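Rab GDP-dissociation inhibitor (Saccharomyces cerevisiae, PDB 3CPI) inhibits release of GDP from the Rab GTPase Sec4 and extracts GDP-bound Ypt7 from vacuolar membranes, with an essential role in the yeast secretory pathway. Local coordinates at residues F88-G93 / C221-R226. Residues are numbered along the deposited sequence; the frame is centred on the assembly and turned at random.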
loop_
_atom_site.group_PDB
_atom_site.type_symbol
_atom_site.label_atom_id
_atom_site.label_comp_id
_atom_site.label_asym_id
_atom_site.label_seq_id
_atom_site.Cartn_x
_atom_site.Cartn_y
_atom_site.Cartn_z
ATOM N N PHE A 88 1.868 -0.645 4.120
ATOM C CA PHE A 88 1.420 -1.433 5.254
ATOM C C PHE A 88 0.082 -2.144 4.996
ATOM O O PHE A 88 -0.743 -1.689 4.197
ATOM C CB PHE A 88 1.295 -0.543 6.500
ATOM C CG PHE A 88 2.608 0.014 6.994
ATOM C CD1 PHE A 88 2.691 1.329 7.434
ATOM C CD2 PHE A 88 3.759 -0.775 7.024
ATOM C CE1 PHE A 88 3.900 1.852 7.905
ATOM C CE2 PHE A 88 4.969 -0.257 7.476
ATOM C CZ PHE A 88 5.037 1.054 7.923
ATOM N N LEU A 89 -0.128 -3.238 5.722
ATOM C CA LEU A 89 -1.296 -4.086 5.564
ATOM C C LEU A 89 -2.226 -3.865 6.745
ATOM O O LEU A 89 -1.800 -3.975 7.896
ATOM C CB LEU A 89 -0.855 -5.555 5.489
ATOM C CG LEU A 89 -1.904 -6.671 5.427
ATOM C CD1 LEU A 89 -2.780 -6.561 4.182
ATOM C CD2 LEU A 89 -1.266 -8.073 5.522
ATOM N N MET A 90 -3.482 -3.531 6.459
ATOM C CA MET A 90 -4.519 -3.410 7.484
ATOM C C MET A 90 -4.833 -4.822 7.990
ATOM O O MET A 90 -5.354 -5.653 7.243
ATOM C CB MET A 90 -5.762 -2.740 6.886
ATOM C CG MET A 90 -6.991 -2.624 7.794
ATOM S SD MET A 90 -6.917 -1.387 9.110
ATOM C CE MET A 90 -6.580 0.127 8.224
ATOM N N ALA A 91 -4.495 -5.088 9.249
ATOM C CA ALA A 91 -4.574 -6.440 9.808
ATOM C C ALA A 91 -5.870 -7.201 9.515
ATOM O O ALA A 91 -5.814 -8.359 9.125
ATOM C CB ALA A 91 -4.274 -6.427 11.317
ATOM N N ASN A 92 -7.028 -6.567 9.691
ATOM C CA ASN A 92 -8.304 -7.254 9.449
ATOM C C ASN A 92 -8.931 -6.940 8.086
ATOM O O ASN A 92 -10.058 -7.349 7.806
ATOM C CB ASN A 92 -9.313 -6.960 10.565
ATOM C CG ASN A 92 -8.978 -7.654 11.887
ATOM O OD1 ASN A 92 -9.797 -7.658 12.805
ATOM N ND2 ASN A 92 -7.785 -8.239 11.988
ATOM N N GLY A 93 -8.210 -6.216 7.238
ATOM C CA GLY A 93 -8.752 -5.844 5.932
ATOM C C GLY A 93 -8.908 -6.998 4.951
ATOM O O GLY A 93 -8.470 -8.134 5.205
ATOM N N CYS A 221 -10.280 0.116 14.234
ATOM C CA CYS A 221 -10.254 -0.189 15.664
ATOM C C CYS A 221 -10.120 -1.679 15.944
ATOM O O CYS A 221 -9.360 -2.075 16.828
ATOM C CB CYS A 221 -11.467 0.408 16.367
ATOM S SG CYS A 221 -11.473 2.208 16.290
ATOM N N GLN A 222 -10.822 -2.503 15.169
ATOM C CA GLN A 222 -10.742 -3.961 15.311
ATOM C C GLN A 222 -9.361 -4.493 14.948
ATOM O O GLN A 222 -8.890 -5.475 15.536
ATOM C CB GLN A 222 -11.784 -4.655 14.437
ATOM C CG GLN A 222 -13.212 -4.524 14.918
ATOM C CD GLN A 222 -14.210 -5.208 13.993
ATOM O OE1 GLN A 222 -13.993 -5.316 12.778
ATOM N NE2 GLN A 222 -15.317 -5.668 14.568
ATOM N N SER A 223 -8.726 -3.848 13.966
ATOM C CA SER A 223 -7.378 -4.221 13.525
ATOM C C SER A 223 -6.310 -3.894 14.561
ATOM O O SER A 223 -5.323 -4.610 14.666
ATOM C CB SER A 223 -7.028 -3.551 12.198
ATOM O OG SER A 223 -7.866 -4.015 11.159
ATOM N N VAL A 224 -6.501 -2.804 15.304
ATOM C CA VAL A 224 -5.599 -2.443 16.403
ATOM C C VAL A 224 -5.737 -3.448 17.546
ATOM O O VAL A 224 -4.737 -3.922 18.079
ATOM C CB VAL A 224 -5.857 -1.006 16.939
ATOM C CG1 VAL A 224 -4.973 -0.713 18.153
ATOM C CG2 VAL A 224 -5.616 0.030 15.859
ATOM N N ALA A 225 -6.980 -3.775 17.902
ATOM C CA ALA A 225 -7.267 -4.684 19.015
ATOM C C ALA A 225 -6.733 -6.100 18.789
ATOM O O ALA A 225 -6.491 -6.832 19.752
ATOM C CB ALA A 225 -8.770 -4.714 19.317
ATOM N N ARG A 226 -6.549 -6.476 17.522
ATOM C CA ARG A 226 -5.963 -7.770 17.156
ATOM C C ARG A 226 -4.663 -8.046 17.910
ATOM O O ARG A 226 -4.611 -8.948 18.751
ATOM C CB ARG A 226 -5.729 -7.847 15.647
ATOM C CG ARG A 226 -6.564 -8.890 14.923
ATOM C CD ARG A 226 -5.698 -10.063 14.486
ATOM N NE ARG A 226 -6.493 -11.210 14.044
ATOM C CZ ARG A 226 -6.021 -12.452 13.930
ATOM N NH1 ARG A 226 -4.755 -12.722 14.231
ATOM N NH2 ARG A 226 -6.818 -13.433 13.520
HETATM O O HOH W 1 -12.273 -7.232 11.887
#
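Ser223 OG has two hydrogen-bond partners: it accepts the backbone N-H of Asn92, with N to OG at 3.1 Å and an N-H...O angle of 151°, and it donates to the carbonyl of Leu219, one turn back in helix 210-227. OG stands anti to its own carbonyl carbon (chi1 -65°), the turn that lets a helical serine reach back to the carbonyl four residues earlier while still meeting Asn92 N-H. Around the hydroxyl the packing is close. Asn92 CB rests 3.3 Å from Ser223 OG, and the Met90 side chain, bent at chi2 and chi3, brings its SD to 3.5 Å from the same oxygen. The Ala91 methyl faces the helix beside Ser223, its CB 4.1 Å from Ser223 CB.

Further out, the Asn92 amide lies over the helix surface between Gln222 and Arg226. Its OD1 takes a hydrogen bond from a water, 2.7 Å away, that donates another to Gln222 OE1, also at 2.7 Å. On the other branch, ND2 comes to 3.2 Å from Arg226 CG, meeting the aliphatic part of that side chain; the amide and guanidinium planes stand 86° apart. Replacing Asn92 with alanine is likely to leave the bridging water without one of its two acceptors and to uncover Arg226 CG.

The type I turn from Met90 to Gly93, closed by Gly93 N to Met90 O, links strand 89-90 to helix 94-102, whose N-cap is Gly93. Helix 210-227 packs mainly on this turn; strand 89-90 pairs antiparallel with strand 232-235, which runs into the Ypt1-interacting region 234-259. The junction thus combines a buried serine hydroxyl that both donates and accepts with a water-mediated amide link at the more exposed margin.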